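Local structure of putative membrane anchored protein (Corynebacterium diphtheriae, 3LSO) at residues D31-A36 and K42-S47; K100-D105 and G150-I155; G110-N115 and S119-L124; T162-A165 and Y170-N173. The protein is of unknown function but is probably a surface protein held in the corynebacterial membrane by a transmembrane helix, with an all-beta extracytoplasmic part. All coordinates share one frame; numbering follows the deposited sequence.

Contact 1: residues D31-A36 and K42-S47; sequences DCSVSA and KFNQKS
The beta hairpin of strands 25-36 and 41-54 pairs D31-A36 with K42-S47 near one end of the N-terminal domain, the short segments running antiparallel at 159°. V34 and F43 face each other in a hydrogen-bonded pair: V34 N donates a hydrogen bond to F43 O at 2.9 Å, while the return bond from F43 N to V34 O is longer, 3.3 Å, and more bent. Their side chains lie alongside on the same face. With CG of F43 set between its backbone N and carbonyl carbon (chi1 70°), the ring turns one face to V34, whose CB sits 3.9 Å from the ring centroid in a CH-pi contact; V34 CG2 adds a touch on F43 CZ at 3.7 Å. C32 and Q45 form the second hydrogen-bonded pair, its straighter bond running from Q45 N to C32 O at 2.8 Å. In this domain, which belongs to the E-set group of immunoglobulin-like folds, C32 also forms a disulfide with C176, tying strand 25-36 covalently to strand 170-177. The other face is polar: D31 OD2 lies 3.8 Å from K46 CG, but 4.8 Å from K46 NZ, and S35 OG rests against K42 CE.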
loop_
_atom_site.group_PDB
_atom_site.type_symbol
_atom_site.label_atom_id
_atom_site.label_comp_id
_atom_site.label_asym_id
_atom_site.label_seq_id
_atom_site.Cartn_x
_atom_site.Cartn_y
_atom_site.Cartn_z
ATOM N N ASP B 31 -18.467 -7.266 43.281
ATOM C CA ASP B 31 -18.738 -7.261 44.713
ATOM C C ASP B 31 -19.155 -5.847 45.107
ATOM O O ASP B 31 -18.317 -4.948 45.227
ATOM C CB ASP B 31 -17.498 -7.711 45.486
ATOM C CG ASP B 31 -17.813 -8.164 46.909
ATOM O OD1 ASP B 31 -18.755 -7.629 47.551
ATOM O OD2 ASP B 31 -17.093 -9.070 47.392
ATOM N N CYS B 32 -20.455 -5.656 45.298
ATOM C CA CYS B 32 -21.007 -4.327 45.549
ATOM C C CYS B 32 -21.174 -4.009 47.033
ATOM O O CYS B 32 -21.700 -4.824 47.780
ATOM C CB CYS B 32 -22.336 -4.171 44.804
ATOM S SG CYS B 32 -22.146 -4.316 42.997
ATOM N N SER B 33 -20.685 -2.844 47.452
ATOM C CA SER B 33 -20.966 -2.302 48.782
ATOM C C SER B 33 -21.949 -1.152 48.691
ATOM O O SER B 33 -21.782 -0.233 47.879
ATOM C CB SER B 33 -19.700 -1.784 49.474
ATOM O OG SER B 33 -18.819 -2.833 49.781
ATOM N N VAL B 34 -22.961 -1.207 49.545
ATOM C CA VAL B 34 -23.888 -0.103 49.728
ATOM C C VAL B 34 -23.609 0.555 51.064
ATOM O O VAL B 34 -23.391 -0.115 52.073
ATOM C CB VAL B 34 -25.333 -0.590 49.735
ATOM C CG1 VAL B 34 -26.292 0.605 49.846
ATOM C CG2 VAL B 34 -25.615 -1.444 48.491
ATOM N N SER B 35 -23.587 1.878 51.053
ATOM C CA SER B 35 -23.503 2.676 52.270
ATOM C C SER B 35 -24.644 3.700 52.247
ATOM O O SER B 35 -24.727 4.559 51.367
ATOM C CB SER B 35 -22.142 3.356 52.385
ATOM O OG SER B 35 -21.994 3.981 53.649
ATOM N N ALA B 36 -25.553 3.565 53.196
ATOM C CA ALA B 36 -26.703 4.454 53.295
ATOM C C ALA B 36 -26.746 5.130 54.653
ATOM O O ALA B 36 -26.149 4.648 55.628
ATOM C CB ALA B 36 -27.997 3.680 53.063
ATOM N N LYS B 42 -24.962 -0.205 56.360
ATOM C CA LYS B 42 -24.035 -0.808 55.415
ATOM C C LYS B 42 -24.499 -2.222 55.116
ATOM O O LYS B 42 -24.723 -3.009 56.034
ATOM C CB LYS B 42 -22.603 -0.800 55.980
ATOM C CG LYS B 42 -22.029 0.607 56.142
ATOM C CD LYS B 42 -20.574 0.659 56.608
ATOM C CE LYS B 42 -20.017 2.062 56.338
ATOM N NZ LYS B 42 -18.824 2.462 57.142
ATOM N N PHE B 43 -24.715 -2.521 53.845
ATOM C CA PHE B 43 -24.855 -3.901 53.416
ATOM C C PHE B 43 -24.064 -4.119 52.110
ATOM O O PHE B 43 -23.407 -3.201 51.612
ATOM C CB PHE B 43 -26.332 -4.363 53.372
ATOM C CG PHE B 43 -27.143 -3.739 52.277
ATOM C CD1 PHE B 43 -27.329 -4.404 51.069
ATOM C CD2 PHE B 43 -27.718 -2.484 52.445
ATOM C CE1 PHE B 43 -28.064 -3.821 50.032
ATOM C CE2 PHE B 43 -28.461 -1.894 51.414
ATOM C CZ PHE B 43 -28.637 -2.572 50.207
ATOM N N ASN B 44 -24.156 -5.316 51.541
ATOM C CA ASN B 44 -23.041 -5.877 50.812
ATOM C C ASN B 44 -23.501 -7.062 49.968
ATOM O O ASN B 44 -24.040 -8.035 50.505
ATOM C CB ASN B 44 -22.052 -6.332 51.898
ATOM C CG ASN B 44 -20.822 -6.923 51.352
ATOM O OD1 ASN B 44 -20.066 -6.249 50.658
ATOM N ND2 ASN B 44 -20.581 -8.184 51.670
ATOM N N GLN B 45 -23.307 -7.003 48.654
ATOM C CA GLN B 45 -23.812 -8.086 47.798
ATOM C C GLN B 45 -22.985 -8.427 46.563
ATOM O O GLN B 45 -22.741 -7.572 45.717
ATOM C CB GLN B 45 -25.251 -7.795 47.367
ATOM C CG GLN B 45 -26.059 -9.064 47.062
ATOM C CD GLN B 45 -27.281 -8.797 46.196
ATOM O OE1 GLN B 45 -27.450 -7.698 45.649
ATOM N NE2 GLN B 45 -28.134 -9.809 46.055
ATOM N N LYS B 46 -22.587 -9.692 46.469
ATOM C CA LYS B 46 -21.903 -10.213 45.291
ATOM C C LYS B 46 -22.886 -10.367 44.146
ATOM O O LYS B 46 -24.023 -10.779 44.355
ATOM C CB LYS B 46 -21.233 -11.562 45.587
ATOM C CG LYS B 46 -19.793 -11.462 46.090
ATOM C CD LYS B 46 -19.071 -12.806 46.073
ATOM C CE LYS B 46 -19.540 -13.713 47.203
ATOM N NZ LYS B 46 -19.614 -12.959 48.489
ATOM N N SER B 47 -22.424 -10.046 42.938
ATOM C CA SER B 47 -23.267 -10.043 41.741
ATOM C C SER B 47 -22.502 -10.333 40.427
ATOM O O SER B 47 -21.389 -10.886 40.449
ATOM C CB SER B 47 -23.996 -8.710 41.648
ATOM O OG SER B 47 -24.955 -8.743 40.621
#

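Contact 2: residues K100-D105 and G150-I155; sequences KNVKLD and GTLTFI
N101 and L152 make the main contact between two parts of the N-terminal beta domain that are not paired with each other as strands: N101, just ahead of the short strand 102-104, with V102 at its start, and the first residues of the long strand 150-167. Their nearest CA atoms, those of N101 and L152, are 7.1 Å apart, and no hydrogen bond joins the two segments, so the approach is made mainly by side chains.

The apolar part centres on L152, a buried residue. Its CG lies anti to the carbonyl carbon (chi1 -70°), and the branch that follows reaches across to the other segment. CD2 meets N101 CB at 3.8 Å, and the two side chains cross at about a right angle. The second branch, CD1, faces V102 CG2 at 4.4 Å, a looser approach between two buried side chains. V102 in turn packs on L144 of strand 132-146 and on L113 of strand 111-114, which places this end of L152 against the domain interior.

The polar part belongs to the amide of N101. Both OD1 and ND2 are hydrogen-bonded to residues adjoining the segments, OD1 accepting from T148 N in the turn that leads into strand 150-167. Strand 102-104 itself is aligned by backbone bonds to strand 132-146, among them K103 with Q145, while the backbone of L152 bonds to that of V187 in strand 185-190. Across the contact, the approaches of N101 ND2 are non-bonded: 3.7 Å to L152 CD2 and 3.8 Å to T151 O.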
loop_
_atom_site.group_PDB
_atom_site.type_symbol
_atom_site.label_atom_id
_atom_site.label_comp_id
_atom_site.label_asym_id
_atom_site.label_seq_id
_atom_site.Cartn_x
_atom_site.Cartn_y
_atom_site.Cartn_z
ATOM N N LYS B 100 -3.939 5.041 27.626
ATOM C CA LYS B 100 -3.675 6.450 27.326
ATOM C C LYS B 100 -3.583 6.795 25.834
ATOM O O LYS B 100 -3.133 7.879 25.492
ATOM C CB LYS B 100 -2.430 6.937 28.106
ATOM C CG LYS B 100 -2.743 7.346 29.566
ATOM C CD LYS B 100 -1.599 7.063 30.544
ATOM C CE LYS B 100 -2.142 6.816 31.968
ATOM N NZ LYS B 100 -1.068 6.597 32.985
ATOM N N ASN B 101 -4.048 5.899 24.961
ATOM C CA ASN B 101 -3.888 6.047 23.502
ATOM C C ASN B 101 -5.167 6.516 22.782
ATOM O O ASN B 101 -5.307 6.383 21.557
ATOM C CB ASN B 101 -3.389 4.711 22.934
ATOM C CG ASN B 101 -2.950 4.788 21.467
ATOM O OD1 ASN B 101 -2.600 5.854 20.933
ATOM N ND2 ASN B 101 -2.952 3.626 20.813
ATOM N N VAL B 102 -6.091 7.088 23.544
ATOM C CA VAL B 102 -7.416 7.395 23.021
ATOM C C VAL B 102 -8.002 8.675 23.647
ATOM O O VAL B 102 -7.718 9.005 24.804
ATOM C CB VAL B 102 -8.364 6.196 23.256
ATOM C CG1 VAL B 102 -8.980 6.291 24.617
ATOM C CG2 VAL B 102 -9.447 6.125 22.212
ATOM N N LYS B 103 -8.803 9.391 22.861
ATOM C CA LYS B 103 -9.543 10.555 23.339
ATOM C C LYS B 103 -10.980 10.561 22.763
ATOM O O LYS B 103 -11.261 9.901 21.753
ATOM C CB LYS B 103 -8.781 11.856 23.029
ATOM C CG LYS B 103 -8.906 12.352 21.602
ATOM C CD LYS B 103 -7.954 13.506 21.320
ATOM C CE LYS B 103 -8.451 14.376 20.156
ATOM N NZ LYS B 103 -7.325 14.953 19.362
ATOM N N LEU B 104 -11.884 11.287 23.422
ATOM C CA LEU B 104 -13.270 11.444 22.962
ATOM C C LEU B 104 -13.356 12.344 21.740
ATOM O O LEU B 104 -12.661 13.356 21.658
ATOM C CB LEU B 104 -14.133 12.035 24.079
ATOM C CG LEU B 104 -14.107 11.264 25.399
ATOM C CD1 LEU B 104 -14.441 12.136 26.609
ATOM C CD2 LEU B 104 -15.051 10.102 25.318
ATOM N N ASP B 105 -14.222 11.978 20.803
ATOM C CA ASP B 105 -14.470 12.808 19.638
ATOM C C ASP B 105 -15.769 13.611 19.812
ATOM O O ASP B 105 -16.859 13.079 19.601
ATOM C CB ASP B 105 -14.519 11.948 18.369
ATOM C CG ASP B 105 -14.240 12.754 17.102
ATOM O OD1 ASP B 105 -13.881 13.956 17.202
ATOM O OD2 ASP B 105 -14.374 12.182 15.994
ATOM N N GLY B 150 -1.059 1.571 16.760
ATOM C CA GLY B 150 -0.800 0.548 17.763
ATOM C C GLY B 150 -1.995 -0.313 18.129
ATOM O O GLY B 150 -2.682 -0.855 17.258
ATOM N N THR B 151 -2.232 -0.446 19.431
ATOM C CA THR B 151 -3.245 -1.366 19.937
ATOM C C THR B 151 -4.045 -0.719 21.052
ATOM O O THR B 151 -3.494 0.010 21.872
ATOM C CB THR B 151 -2.602 -2.670 20.483
ATOM O OG1 THR B 151 -1.663 -3.182 19.533
ATOM C CG2 THR B 151 -3.658 -3.736 20.749
ATOM N N LEU B 152 -5.345 -0.984 21.068
ATOM C CA LEU B 152 -6.224 -0.502 22.123
ATOM C C LEU B 152 -6.740 -1.683 22.895
ATOM O O LEU B 152 -7.241 -2.641 22.294
ATOM C CB LEU B 152 -7.394 0.267 21.535
ATOM C CG LEU B 152 -6.960 1.598 20.952
ATOM C CD1 LEU B 152 -8.159 2.337 20.398
ATOM C CD2 LEU B 152 -6.261 2.417 22.014
ATOM N N THR B 153 -6.625 -1.613 24.223
ATOM C CA THR B 153 -7.080 -2.709 25.088
ATOM C C THR B 153 -8.001 -2.211 26.199
ATOM O O THR B 153 -7.619 -1.369 27.025
ATOM C CB THR B 153 -5.903 -3.536 25.662
ATOM O OG1 THR B 153 -4.951 -3.809 24.623
ATOM C CG2 THR B 153 -6.409 -4.850 26.219
ATOM N N PHE B 154 -9.223 -2.736 26.205
ATOM C CA PHE B 154 -10.245 -2.270 27.127
ATOM C C PHE B 154 -10.485 -3.235 28.293
ATOM O O PHE B 154 -11.352 -4.108 28.222
ATOM C CB PHE B 154 -11.558 -1.960 26.385
ATOM C CG PHE B 154 -11.496 -0.747 25.474
ATOM C CD1 PHE B 154 -10.380 0.097 25.450
ATOM C CD2 PHE B 154 -12.580 -0.429 24.665
ATOM C CE1 PHE B 154 -10.338 1.209 24.614
ATOM C CE2 PHE B 154 -12.551 0.685 23.827
ATOM C CZ PHE B 154 -11.429 1.503 23.804
ATOM N N ILE B 155 -9.702 -3.060 29.360
ATOM C CA ILE B 155 -9.844 -3.795 30.617
ATOM C C ILE B 155 -10.957 -3.137 31.422
ATOM O O ILE B 155 -11.188 -1.950 31.266
ATOM C CB ILE B 155 -8.530 -3.703 31.452
ATOM C CG1 ILE B 155 -7.295 -3.963 30.583
ATOM C CG2 ILE B 155 -8.551 -4.646 32.664
ATOM C CD1 ILE B 155 -7.325 -5.268 29.804
#

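Contact 3: residues G110-N115 and S119-L124; sequences GLSLSN and SINDHL
This is a surface contact within the beta hairpin of strands 111-114 and 117-129, whose second strand also pairs with strands 87-97 and 132-146 in the N-terminal domain. S112 and S119 form its hydrogen-bonded pair: S119 N bonds S112 O at 3.0 Å, and the reverse bond, from S112 N to S119 O, is 3.2 Å long. Two residues further along, N121 N bonds G110 O at 2.7 Å. G110 has a positive phi, which favours glycine.

L111 and I120 lie side by side on the inward face, where L111 CD2 touches I120 CG2 at 3.9 Å. I120 CG2 also sits over one face of the H123 ring. That ring is fixed by a bond from H123 ND1 to N121 O, 3.1 Å long, with the acceptor close to the ring plane but the donor well above the carbonyl plane. L111 packs further on V142, and H123 on I140, both of strand 132-146.

The serines lie on the reverse face. Within S119-L124, the hydroxyl of S119, held anti to the backbone N (chi1 -165°), is directed to N121, and S119 OG donates a hydrogen bond to N121 OD1 at 2.8 Å. Both of these atoms are also hydrogen-bonded to S93 OG. The shared S93 hydroxyl thus links the side chains of S119 and N121 to strand 87-97, and would probably limit rotation of the N121 amide.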
loop_
_atom_site.group_PDB
_atom_site.type_symbol
_atom_site.label_atom_id
_atom_site.label_comp_id
_atom_site.label_asym_id
_atom_site.label_seq_id
_atom_site.Cartn_x
_atom_site.Cartn_y
_atom_site.Cartn_z
ATOM N N GLY B 110 -22.556 13.136 29.526
ATOM C CA GLY B 110 -22.213 12.154 30.543
ATOM C C GLY B 110 -20.963 11.313 30.327
ATOM O O GLY B 110 -20.772 10.325 31.018
ATOM N N LEU B 111 -20.107 11.670 29.380
ATOM C CA LEU B 111 -18.846 10.954 29.237
ATOM C C LEU B 111 -17.638 11.833 29.536
ATOM O O LEU B 111 -17.612 13.036 29.206
ATOM C CB LEU B 111 -18.711 10.305 27.857
ATOM C CG LEU B 111 -19.952 9.653 27.244
ATOM C CD1 LEU B 111 -19.628 9.116 25.871
ATOM C CD2 LEU B 111 -20.498 8.547 28.097
ATOM N N SER B 112 -16.643 11.219 30.167
ATOM C CA SER B 112 -15.386 11.889 30.462
ATOM C C SER B 112 -14.226 10.902 30.402
ATOM O O SER B 112 -14.416 9.693 30.544
ATOM C CB SER B 112 -15.451 12.567 31.831
ATOM O OG SER B 112 -15.804 11.635 32.841
ATOM N N LEU B 113 -13.027 11.429 30.194
ATOM C CA LEU B 113 -11.855 10.613 29.997
ATOM C C LEU B 113 -10.662 11.202 30.721
ATOM O O LEU B 113 -10.028 12.138 30.249
ATOM C CB LEU B 113 -11.573 10.470 28.501
ATOM C CG LEU B 113 -10.457 9.560 27.963
ATOM C CD1 LEU B 113 -10.299 8.293 28.755
ATOM C CD2 LEU B 113 -10.769 9.206 26.543
ATOM N N SER B 114 -10.344 10.636 31.871
ATOM C CA SER B 114 -9.220 11.115 32.650
ATOM C C SER B 114 -8.182 10.021 32.898
ATOM O O SER B 114 -8.498 8.970 33.472
ATOM C CB SER B 114 -9.709 11.693 33.980
ATOM O OG SER B 114 -8.626 12.222 34.724
ATOM N N ASN B 115 -6.945 10.281 32.465
ATOM C CA ASN B 115 -5.805 9.443 32.844
ATOM C C ASN B 115 -6.108 7.955 32.549
ATOM O O ASN B 115 -6.015 7.077 33.422
ATOM C CB ASN B 115 -5.437 9.715 34.326
ATOM C CG ASN B 115 -4.221 8.923 34.808
ATOM O OD1 ASN B 115 -3.164 8.906 34.164
ATOM N ND2 ASN B 115 -4.370 8.269 35.957
ATOM N N SER B 119 -15.075 7.147 31.910
ATOM C CA SER B 119 -16.191 7.090 32.818
ATOM C C SER B 119 -17.484 7.359 32.067
ATOM O O SER B 119 -17.606 8.358 31.361
ATOM C CB SER B 119 -15.988 8.082 33.953
ATOM O OG SER B 119 -16.878 7.793 35.019
ATOM N N ILE B 120 -18.427 6.438 32.195
ATOM C CA ILE B 120 -19.743 6.574 31.598
ATOM C C ILE B 120 -20.726 6.949 32.705
ATOM O O ILE B 120 -21.148 6.110 33.515
ATOM C CB ILE B 120 -20.183 5.274 30.904
ATOM C CG1 ILE B 120 -19.111 4.816 29.913
ATOM C CG2 ILE B 120 -21.532 5.463 30.205
ATOM C CD1 ILE B 120 -19.340 3.434 29.349
ATOM N N ASN B 121 -21.084 8.227 32.733
ATOM C CA ASN B 121 -21.819 8.770 33.844
ATOM C C ASN B 121 -23.300 8.905 33.586
ATOM O O ASN B 121 -23.716 9.169 32.462
ATOM C CB ASN B 121 -21.204 10.093 34.256
ATOM C CG ASN B 121 -19.753 9.948 34.606
ATOM O OD1 ASN B 121 -19.378 9.042 35.334
ATOM N ND2 ASN B 121 -18.921 10.820 34.072
ATOM N N ASP B 122 -24.080 8.677 34.646
ATOM C CA ASP B 122 -25.514 9.012 34.722
ATOM C C ASP B 122 -26.327 8.432 33.554
ATOM O O ASP B 122 -27.260 9.051 33.060
ATOM C CB ASP B 122 -25.710 10.543 34.889
ATOM C CG ASP B 122 -24.895 11.143 36.089
ATOM O OD1 ASP B 122 -24.279 10.399 36.903
ATOM O OD2 ASP B 122 -24.876 12.386 36.224
ATOM N N HIS B 123 -25.944 7.230 33.134
ATOM C CA HIS B 123 -26.552 6.513 32.020
ATOM C C HIS B 123 -27.424 5.370 32.521
ATOM O O HIS B 123 -28.222 4.824 31.765
ATOM C CB HIS B 123 -25.452 5.921 31.132
ATOM C CG HIS B 123 -25.214 6.678 29.862
ATOM N ND1 HIS B 123 -24.757 7.980 29.839
ATOM C CD2 HIS B 123 -25.355 6.309 28.565
ATOM C CE1 HIS B 123 -24.642 8.384 28.588
ATOM N NE2 HIS B 123 -24.995 7.389 27.796
ATOM N N LEU B 124 -27.242 4.996 33.785
ATOM C CA LEU B 124 -27.947 3.863 34.380
ATOM C C LEU B 124 -29.308 4.249 34.933
ATOM O O LEU B 124 -29.474 5.310 35.521
ATOM C CB LEU B 124 -27.099 3.246 35.488
ATOM C CG LEU B 124 -25.906 2.437 34.986
ATOM C CD1 LEU B 124 -24.870 2.226 36.074
ATOM C CD2 LEU B 124 -26.393 1.111 34.450
#

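Contact 4: residues T162-A165 and Y170-N173; sequences TNTA and YTAN
T164 and N173 meet because their first torsions set the polar groups alongside each other: OG1 of T164 lies anti to the carbonyl carbon (chi1 -64°), and CG of N173 takes the matching position (chi1 -58°). The two side chains point the same way from a non-hydrogen-bonded pair of the hairpin. T164 OG1 then donates a hydrogen bond to N173 OD1 at 3.0 Å, in the plane of the amide and on a lone pair of the oxygen. T164 CG2 lies 3.4 Å from the same N173 OD1, and this methyl also touches T171 CG2 at 3.9 Å.

The neighbouring pair is held by the backbone. A165 N bonds A172 O, and A172 N bonds A165 O, each at 2.8 Å and nearly straight; the small side chains of both alanines lie on the face away from the threonine hydroxyl. The segments T162-A165 and Y170-N173 run antiparallel, at 173°. On one flank T164 O accepts a bond from T90 OG1 of strand 87-97; on the other, N173 bonds to the backbone of S35 and A172 packs on V34 and A36, all of strand 25-36.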
loop_
_atom_site.group_PDB
_atom_site.type_symbol
_atom_site.label_atom_id
_atom_site.label_comp_id
_atom_site.label_asym_id
_atom_site.label_seq_id
_atom_site.Cartn_x
_atom_site.Cartn_y
_atom_site.Cartn_z
ATOM N N THR B 162 -20.038 2.581 40.176
ATOM C CA THR B 162 -20.494 3.291 41.363
ATOM C C THR B 162 -21.788 3.972 41.006
ATOM O O THR B 162 -21.939 4.486 39.891
ATOM C CB THR B 162 -19.552 4.417 41.804
ATOM O OG1 THR B 162 -19.634 5.499 40.862
ATOM C CG2 THR B 162 -18.099 3.954 41.971
ATOM N N ASN B 163 -22.729 3.979 41.943
ATOM C CA ASN B 163 -23.925 4.776 41.769
ATOM C C ASN B 163 -24.310 5.405 43.085
ATOM O O ASN B 163 -23.723 5.088 44.134
ATOM C CB ASN B 163 -25.076 3.955 41.177
ATOM C CG ASN B 163 -25.745 3.079 42.199
ATOM O OD1 ASN B 163 -25.174 2.091 42.662
ATOM N ND2 ASN B 163 -26.959 3.437 42.570
ATOM N N THR B 164 -25.283 6.309 43.006
ATOM C CA THR B 164 -25.865 6.965 44.164
ATOM C C THR B 164 -27.357 7.022 43.975
ATOM O O THR B 164 -27.848 7.529 42.976
ATOM C CB THR B 164 -25.261 8.359 44.384
ATOM O OG1 THR B 164 -23.863 8.194 44.677
ATOM C CG2 THR B 164 -25.958 9.086 45.533
ATOM N N ALA B 165 -28.059 6.468 44.948
ATOM C CA ALA B 165 -29.483 6.294 44.863
ATOM C C ALA B 165 -30.178 7.118 45.920
ATOM O O ALA B 165 -29.742 7.179 47.073
ATOM C CB ALA B 165 -29.848 4.826 45.023
ATOM N N TYR B 170 -33.561 8.941 51.951
ATOM C CA TYR B 170 -32.236 8.435 52.283
ATOM C C TYR B 170 -31.361 8.529 51.066
ATOM O O TYR B 170 -31.869 8.523 49.956
ATOM C CB TYR B 170 -32.299 6.981 52.747
ATOM C CG TYR B 170 -32.770 6.819 54.162
ATOM C CD1 TYR B 170 -31.900 7.008 55.230
ATOM C CD2 TYR B 170 -34.091 6.485 54.441
ATOM C CE1 TYR B 170 -32.334 6.857 56.553
ATOM C CE2 TYR B 170 -34.534 6.324 55.760
ATOM C CZ TYR B 170 -33.647 6.516 56.809
ATOM O OH TYR B 170 -34.082 6.381 58.105
ATOM N N THR B 171 -30.051 8.614 51.276
ATOM C CA THR B 171 -29.081 8.568 50.185
ATOM C C THR B 171 -28.213 7.335 50.350
ATOM O O THR B 171 -27.645 7.122 51.418
ATOM C CB THR B 171 -28.195 9.813 50.202
ATOM O OG1 THR B 171 -28.977 10.938 49.827
ATOM C CG2 THR B 171 -27.067 9.695 49.227
ATOM N N ALA B 172 -28.110 6.524 49.301
ATOM C CA ALA B 172 -27.232 5.349 49.344
ATOM C C ALA B 172 -26.157 5.342 48.258
ATOM O O ALA B 172 -26.454 5.553 47.073
ATOM C CB ALA B 172 -28.041 4.065 49.296
ATOM N N ASN B 173 -24.913 5.090 48.668
ATOM C CA ASN B 173 -23.798 5.026 47.735
ATOM C C ASN B 173 -23.382 3.589 47.521
ATOM O O ASN B 173 -22.917 2.930 48.436
ATOM C CB ASN B 173 -22.608 5.846 48.239
ATOM C CG ASN B 173 -22.957 7.305 48.481
ATOM O OD1 ASN B 173 -23.505 7.994 47.604
ATOM N ND2 ASN B 173 -22.640 7.790 49.683
#

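How the contacts relate
Contacts 1, 3 and 4 are surface beta hairpins held mainly by backbone hydrogen bonds, whereas contact 2 is partly buried and joins segments that are not paired with each other, mainly by side chains. Contacts 1 and 4 adjoin, since strands 25-36 and 170-177 are neighbours. Contacts 2 and 3 touch through L113, whose CD2 packs on V102 O and K103. Strand 150-167 serves both contact 2 and contact 4, whose centres are about 30 Å apart. Chemistry varies with place: aromatic-aliphatic packing in contact 1, leucine against an amide in contact 2, backbone bonding with a leucine-isoleucine touch in contact 3 and a threonine-asparagine bond in contact 4.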